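Local coordinates for sensory box/GGDEF family protein (Caulobacter crescentus, PDB 4YME) that probably works in cyclic di-GMP signalling, this fragment being its GGDEF domain, the type that in active diguanylate cyclases condenses two GTP molecules into the messenger, at residues A[3-6]-A[7-10]; A[60-63]-A[64-68]; A[42-45]-A[46-50]. All coordinates share one frame; numbering follows the deposited sequence. Where two conformers were deposited one is given.

Contact 1: A[3-6]-A[7-10]; sequences EHDG and LTGL
Asp5 places its carboxylate anti to its own backbone N (chi1 177°) and across the Thr8 side chain, whose hydroxyl takes the crowded position between backbone N and carbonyl carbon (chi1 65°) and so reaches back to meet it. Thr8 OG1 donates to Asp5 OD2 over 2.6 Å, on the anti lone pair of that oxygen, while Thr8 N adds a weak bond to the same OD2 at 3.1 Å. A hydroxyl suits the place because it can donate and accept at once: OG1 also accepts from Leu10 N at 3.2 Å, closing an ST turn. Asp5, Leu7 and Thr8 belong to the D-x-L-T sequence found near the start of many GGDEF domains, and the turn it forms stands ahead of helix 13-30. Arg79 forms a salt bridge with OD2, so OD2 takes the Thr8 hydroxyl, the weak Thr8 N and the charged NE of Arg79; the other oxygen, OD1, holds a water that also accepts from Leu7 N. The backbone ties the turn as well: Gly9 N binds Asp5 O at 2.7 Å, and Asp5 N binds Leu10 O at 2.8 Å. Gly9 has phi near 79°, where a CB would press on the preceding carbonyl, which explains the glycine. His4 presents CD2 to Gly9 O at 3.3 Å, and Leu10 O lies at the edge of its ring, in plane.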
loop_
_atom_site.group_PDB
_atom_site.type_symbol
_atom_site.label_atom_id
_atom_site.label_comp_id
_atom_site.label_asym_id
_atom_site.label_seq_id
_atom_site.Cartn_x
_atom_site.Cartn_y
_atom_site.Cartn_z
ATOM N N GLU A 3 8.162 -14.534 5.917
ATOM C CA GLU A 3 8.219 -13.434 4.930
ATOM C C GLU A 3 6.883 -12.970 4.467
ATOM O O GLU A 3 6.824 -11.962 3.803
ATOM C CB GLU A 3 9.136 -13.769 3.740
ATOM C CG GLU A 3 10.598 -13.754 4.212
ATOM C CD GLU A 3 11.598 -14.403 3.279
ATOM O OE1 GLU A 3 11.215 -15.284 2.443
ATOM O OE2 GLU A 3 12.785 -14.060 3.442
ATOM N N HIS A 4 5.812 -13.650 4.868
ATOM C CA HIS A 4 4.465 -13.216 4.513
ATOM C C HIS A 4 3.616 -12.843 5.698
ATOM O O HIS A 4 3.708 -13.418 6.750
ATOM C CB HIS A 4 3.729 -14.322 3.773
ATOM C CG HIS A 4 4.308 -14.582 2.425
ATOM N ND1 HIS A 4 5.012 -15.732 2.136
ATOM C CD2 HIS A 4 4.408 -13.781 1.338
ATOM C CE1 HIS A 4 5.451 -15.660 0.889
ATOM N NE2 HIS A 4 5.160 -14.459 0.405
ATOM N N ASP A 5 2.725 -11.903 5.472
ATOM C CA ASP A 5 1.658 -11.586 6.394
ATOM C C ASP A 5 0.721 -12.774 6.377
ATOM O O ASP A 5 0.140 -13.117 5.335
ATOM C CB ASP A 5 0.905 -10.339 5.934
ATOM C CG ASP A 5 -0.274 -10.002 6.819
ATOM O OD1 ASP A 5 -0.086 -9.889 8.052
ATOM O OD2 ASP A 5 -1.386 -9.847 6.270
ATOM N N GLY A 6 0.527 -13.379 7.537
ATOM C CA GLY A 6 -0.346 -14.580 7.597
ATOM C C GLY A 6 -1.765 -14.311 7.151
ATOM O O GLY A 6 -2.388 -15.110 6.424
ATOM N N LEU A 7 -2.355 -13.198 7.620
ATOM C CA LEU A 7 -3.732 -12.953 7.332
ATOM C C LEU A 7 -3.979 -12.845 5.841
ATOM O O LEU A 7 -4.929 -13.405 5.379
ATOM C CB LEU A 7 -4.235 -11.677 8.023
ATOM C CG LEU A 7 -5.711 -11.433 7.925
ATOM C CD1 LEU A 7 -6.594 -12.433 8.692
ATOM C CD2 LEU A 7 -5.990 -9.965 8.307
ATOM N N THR A 8 -3.111 -12.169 5.099
ATOM C CA THR A 8 -3.379 -11.787 3.707
ATOM C C THR A 8 -2.456 -12.418 2.645
ATOM O O THR A 8 -2.839 -12.511 1.492
ATOM C CB THR A 8 -3.193 -10.237 3.503
ATOM O OG1 THR A 8 -1.837 -9.872 3.713
ATOM C CG2 THR A 8 -4.136 -9.431 4.383
ATOM N N GLY A 9 -1.309 -12.947 3.046
ATOM C CA GLY A 9 -0.361 -13.450 2.077
ATOM C C GLY A 9 0.499 -12.430 1.354
ATOM O O GLY A 9 1.350 -12.801 0.514
ATOM N N LEU A 10 0.298 -11.161 1.656
ATOM C CA LEU A 10 1.218 -10.122 1.175
ATOM C C LEU A 10 2.508 -10.223 1.973
ATOM O O LEU A 10 2.663 -11.037 2.862
ATOM C CB LEU A 10 0.619 -8.721 1.428
ATOM C CG LEU A 10 -0.689 -8.466 0.698
ATOM C CD1 LEU A 10 -1.230 -7.077 0.998
ATOM C CD2 LEU A 10 -0.579 -8.678 -0.763
HETATM O O HOH W 1 -1.257 -11.861 9.997
#

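Contact 2: A[60-63]-A[64-68]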
loop_
_atom_site.group_PDB
_atom_site.type_symbol
_atom_site.label_atom_id
_atom_site.label_comp_id
_atom_site.label_asym_id
_atom_site.label_seq_id
_atom_site.Cartn_x
_atom_site.Cartn_y
_atom_site.Cartn_z
ATOM N N LEU A 60 -9.517 -6.553 5.033
ATOM C CA LEU A 60 -8.061 -6.742 4.805
ATOM C C LEU A 60 -7.784 -7.764 3.725
ATOM O O LEU A 60 -6.932 -7.575 2.860
ATOM C CB LEU A 60 -7.320 -7.027 6.102
ATOM C CG LEU A 60 -7.515 -5.988 7.223
ATOM C CD1 LEU A 60 -6.799 -6.405 8.477
ATOM C CD2 LEU A 60 -7.044 -4.624 6.763
ATOM N N VAL A 61 -8.500 -8.878 3.772
ATOM C CA VAL A 61 -8.337 -9.978 2.820
ATOM C C VAL A 61 -8.710 -9.541 1.424
ATOM O O VAL A 61 -8.002 -9.816 0.458
ATOM C CB VAL A 61 -9.185 -11.190 3.285
ATOM C CG1 VAL A 61 -9.329 -12.197 2.194
ATOM C CG2 VAL A 61 -8.464 -11.803 4.516
ATOM N N GLU A 62 -9.786 -8.775 1.311
ATOM C CA GLU A 62 -10.197 -8.336 -0.022
ATOM C C GLU A 62 -9.229 -7.253 -0.544
ATOM O O GLU A 62 -8.921 -7.242 -1.721
ATOM C CB GLU A 62 -11.612 -7.812 0.023
ATOM C CG GLU A 62 -12.118 -7.264 -1.293
ATOM C CD GLU A 62 -12.207 -8.208 -2.412
ATOM O OE1 GLU A 62 -12.067 -9.445 -2.259
ATOM O OE2 GLU A 62 -12.319 -7.774 -3.583
ATOM N N THR A 63 -8.756 -6.362 0.320
ATOM C CA THR A 63 -7.764 -5.346 -0.099
ATOM C C THR A 63 -6.565 -6.060 -0.670
ATOM O O THR A 63 -6.060 -5.686 -1.705
ATOM C CB THR A 63 -7.358 -4.466 1.088
ATOM O OG1 THR A 63 -8.532 -3.716 1.512
ATOM C CG2 THR A 63 -6.267 -3.468 0.729
ATOM N N ALA A 64 -6.082 -7.083 0.048
ATOM C CA ALA A 64 -4.920 -7.826 -0.404
ATOM C C ALA A 64 -5.152 -8.523 -1.715
ATOM O O ALA A 64 -4.263 -8.542 -2.561
ATOM C CB ALA A 64 -4.516 -8.793 0.637
ATOM N N ARG A 65 -6.319 -9.129 -1.875
ATOM C CA ARG A 65 -6.654 -9.760 -3.153
ATOM C C ARG A 65 -6.603 -8.768 -4.316
ATOM O O ARG A 65 -5.997 -9.055 -5.357
ATOM C CB ARG A 65 -8.035 -10.427 -3.080
ATOM C CG ARG A 65 -8.377 -11.175 -4.353
ATOM C CD ARG A 65 -9.823 -11.530 -4.418
ATOM N NE ARG A 65 -10.669 -10.354 -4.692
ATOM C CZ ARG A 65 -10.805 -9.780 -5.888
ATOM N NH1 ARG A 65 -10.154 -10.222 -6.957
ATOM N NH2 ARG A 65 -11.585 -8.728 -6.014
ATOM N N ARG A 66 -7.179 -7.571 -4.116
ATOM C CA ARG A 66 -7.156 -6.514 -5.101
ATOM C C ARG A 66 -5.726 -6.056 -5.388
ATOM O O ARG A 66 -5.298 -5.919 -6.547
ATOM C CB ARG A 66 -8.069 -5.354 -4.696
ATOM C CG ARG A 66 -9.525 -5.776 -4.625
ATOM C CD ARG A 66 -10.467 -4.594 -4.303
ATOM N NE ARG A 66 -11.802 -5.042 -3.957
ATOM C CZ ARG A 66 -12.771 -4.261 -3.523
ATOM N NH1 ARG A 66 -12.608 -2.939 -3.488
ATOM N NH2 ARG A 66 -13.932 -4.814 -3.181
ATOM N N LEU A 67 -4.941 -5.900 -4.340
ATOM C CA LEU A 67 -3.507 -5.478 -4.540
ATOM C C LEU A 67 -2.725 -6.562 -5.289
ATOM O O LEU A 67 -1.954 -6.200 -6.205
ATOM C CB LEU A 67 -2.833 -5.149 -3.208
ATOM C CG LEU A 67 -3.389 -3.890 -2.482
ATOM C CD1 LEU A 67 -2.665 -3.743 -1.134
ATOM C CD2 LEU A 67 -3.263 -2.641 -3.362
ATOM N N GLN A 68 -2.922 -7.840 -4.965
ATOM C CA GLN A 68 -2.244 -8.939 -5.682
ATOM C C GLN A 68 -2.638 -8.907 -7.164
ATOM O O GLN A 68 -1.775 -9.206 -8.032
ATOM C CB GLN A 68 -2.561 -10.318 -5.098
ATOM C CG GLN A 68 -1.913 -10.647 -3.725
ATOM C CD GLN A 68 -2.112 -12.154 -3.281
ATOM O OE1 GLN A 68 -3.226 -12.566 -3.083
ATOM N NE2 GLN A 68 -1.015 -12.950 -3.113
HETATM O O HOH W 2 -15.330 -7.525 -3.430
#
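Glu62 OE2 lies between two arginines, accepting from Arg65 NH2 at 2.7 Å on its syn side and from Arg66 NE at 2.8 Å on its anti side. Arg65 also gives NE to OE1 at 2.9 Å, a two-pronged, side-on grip in which its planar group stands 39° from the carboxylate; its chain bends at chi3 to turn back toward the acid. Arg66 comes in extended from CG to NE and meets the carboxylate nearly crosswise, the planes 77° apart. The acid is three and four residues before its partners, the spacing that brings side chains together on one side of an alpha-helix, here 53-70 of the GGDEF fold. Arg66 has further work: NH1 and NH2 bind the carbonyls of Met109, Ala112 and Pro113, fastening the helix to helix 95-109 and the residues just after it. A glutamine in place of Glu62 would probably leave both guanidinium charges without their anionic mate and break the two-pronged hold on Arg65. Further round, Thr63 gives its hydroxyl to Leu59 O and turns its methyl CG2 to Leu67 CD1 (4.1 Å). Both side chains pack on Phe85 of strand 84-91, as suits buried positions, while small Ala64 accommodates Thr8.

Contact 3: A[42-45]-A[46-50]; sequences DHFK and EANDQ
His43 occupies the N-cap position, and from it the backbone winds into helix 44-51, with Ala47 N bonded to His43 O, Asn48 N to Phe44 O and Asp49 N to Lys45 O. Two pairs of side chains four residues apart lie over this frame. In the first, Phe44 (chi1 178°) directs its ring so that the amide of Asn48 stands over one face: ND2 is 3.3 Å above the ring plane, displaced toward the rim, and its nearest carbons are Phe44 CE2 and CZ, each at 3.4 Å. The amide plane is turned 80° from the ring, so the group meets the aromatic face by its nitrogen end rather than lying flat on it. In the second pair, Lys45 runs out from the backbone and then bends at chi3 and chi4, curling its tip round to Asp49. There Lys45 NZ donates to Asp49 OD2 at 2.8 Å on the syn lone pair, closing a salt bridge, and Lys45 CE passes 3.3 Å from the same OD2. A long, flexible lysine can span the turn to so short an acid. Ala47, the buried member, turns its small methyl to helix 53-70, where it meets Leu59; Phe44 likewise packs on Leu60 of that helix and on Asp83 of the GGDEF signature. The segment belongs to the D-x-D-x-F-K-x-x-N-D sequence of GGDEF domains, and in well-studied diguanylate cyclases, as probably here, the equivalent of Asn48 recognises the guanine of GTP. The lysine-aspartate pair is on the surface, where water would probably weaken it, whereas the ring face limits where the amide of Asn48 can swing, which probably helps fix its position.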
loop_
_atom_site.group_PDB
_atom_site.type_symbol
_atom_site.label_atom_id
_atom_site.label_comp_id
_atom_site.label_asym_id
_atom_site.label_seq_id
_atom_site.Cartn_x
_atom_site.Cartn_y
_atom_site.Cartn_z
ATOM N N ASP A 42 -10.512 3.703 4.749
ATOM C CA ASP A 42 -11.315 4.796 5.339
ATOM C C ASP A 42 -12.274 4.304 6.400
ATOM O O ASP A 42 -12.588 5.051 7.356
ATOM C CB ASP A 42 -12.054 5.540 4.243
ATOM C CG ASP A 42 -11.125 6.416 3.381
ATOM O OD1 ASP A 42 -9.919 6.540 3.639
ATOM O OD2 ASP A 42 -11.662 6.932 2.410
ATOM N N HIS A 43 -12.762 3.074 6.274
ATOM C CA HIS A 43 -13.864 2.605 7.146
ATOM C C HIS A 43 -13.611 1.258 7.797
ATOM O O HIS A 43 -14.533 0.507 8.136
ATOM C CB HIS A 43 -15.183 2.600 6.397
ATOM C CG HIS A 43 -15.465 3.867 5.665
ATOM N ND1 HIS A 43 -15.841 5.027 6.301
ATOM C CD2 HIS A 43 -15.454 4.135 4.348
ATOM C CE1 HIS A 43 -16.018 5.969 5.393
ATOM N NE2 HIS A 43 -15.802 5.456 4.198
ATOM N N PHE A 44 -12.357 0.971 8.071
ATOM C CA PHE A 44 -11.961 -0.225 8.803
ATOM C C PHE A 44 -12.451 -0.247 10.239
ATOM O O PHE A 44 -13.051 -1.214 10.668
ATOM C CB PHE A 44 -10.426 -0.312 8.749
ATOM C CG PHE A 44 -9.843 -1.440 9.474
ATOM C CD1 PHE A 44 -9.949 -2.753 9.005
ATOM C CD2 PHE A 44 -9.122 -1.217 10.609
ATOM C CE1 PHE A 44 -9.348 -3.811 9.663
ATOM C CE2 PHE A 44 -8.528 -2.254 11.275
ATOM C CZ PHE A 44 -8.655 -3.573 10.803
ATOM N N LYS A 45 -12.297 0.887 10.926
ATOM C CA LYS A 45 -12.750 0.966 12.335
ATOM C C LYS A 45 -14.254 0.767 12.422
ATOM O O LYS A 45 -14.722 -0.002 13.231
ATOM C CB LYS A 45 -12.368 2.267 13.006
ATOM C CG LYS A 45 -12.854 2.354 14.462
ATOM C CD LYS A 45 -12.341 3.620 15.188
ATOM C CE LYS A 45 -13.441 4.157 16.164
ATOM N NZ LYS A 45 -13.846 3.186 17.209
ATOM N N GLU A 46 -14.984 1.426 11.539
ATOM C CA GLU A 46 -16.428 1.313 11.570
ATOM C C GLU A 46 -16.874 -0.124 11.241
ATOM O O GLU A 46 -17.823 -0.628 11.834
ATOM C CB GLU A 46 -17.023 2.360 10.643
ATOM C CG GLU A 46 -18.508 2.421 10.664
ATOM C CD GLU A 46 -19.095 1.538 9.627
ATOM O OE1 GLU A 46 -18.361 1.209 8.661
ATOM O OE2 GLU A 46 -20.277 1.179 9.746
ATOM N N ALA A 47 -16.186 -0.837 10.343
ATOM C CA ALA A 47 -16.535 -2.261 10.079
ATOM C C ALA A 47 -16.368 -3.110 11.329
ATOM O O ALA A 47 -17.226 -3.912 11.715
ATOM C CB ALA A 47 -15.668 -2.849 8.917
ATOM N N ASN A 48 -15.261 -2.902 12.022
ATOM C CA ASN A 48 -15.037 -3.634 13.257
ATOM C C ASN A 48 -16.071 -3.277 14.354
ATOM O O ASN A 48 -16.578 -4.159 15.031
ATOM C CB ASN A 48 -13.635 -3.342 13.734
ATOM C CG ASN A 48 -12.585 -4.074 12.869
ATOM O OD1 ASN A 48 -12.819 -5.197 12.429
ATOM N ND2 ASN A 48 -11.471 -3.420 12.644
ATOM N N ASP A 49 -16.356 -1.987 14.449
ATOM C CA ASP A 49 -17.296 -1.454 15.458
ATOM C C ASP A 49 -18.691 -1.952 15.251
ATOM O O ASP A 49 -19.380 -2.324 16.238
ATOM C CB ASP A 49 -17.315 0.074 15.411
ATOM C CG ASP A 49 -16.133 0.691 16.067
ATOM O OD1 ASP A 49 -15.410 -0.035 16.780
ATOM O OD2 ASP A 49 -15.889 1.917 15.860
ATOM N N GLN A 50 -19.125 -1.959 13.996
ATOM C CA GLN A 50 -20.531 -2.223 13.645
ATOM C C GLN A 50 -20.802 -3.685 13.422
ATOM O O GLN A 50 -21.885 -4.168 13.760
ATOM C CB GLN A 50 -20.993 -1.421 12.412
ATOM C CG GLN A 50 -21.121 0.090 12.638
ATOM C CD GLN A 50 -22.193 0.486 13.684
ATOM O OE1 GLN A 50 -21.883 1.075 14.716
ATOM N NE2 GLN A 50 -23.435 0.183 13.396
#

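Overall arrangement
From the N terminus, contact 1 closes a tight turn ahead of helix 13-30; contact 3 follows at the start of helix 44-51, just after strand 33-41, and contact 2 comes last, midway along helix 53-70. Each is local, and they run in series without nesting or crossing. Contact 2 is the hub in space: its helix meets the N-terminal turn through Leu7 on Leu60, among other packing, and also touches helix 44-51 of contact 3. Contacts 1 and 3 do not touch, their centres about 21 Å apart. Helix 53-70 thus joins the N-terminal turn, helix 44-51 and, through Phe85, the four-stranded antiparallel sheet.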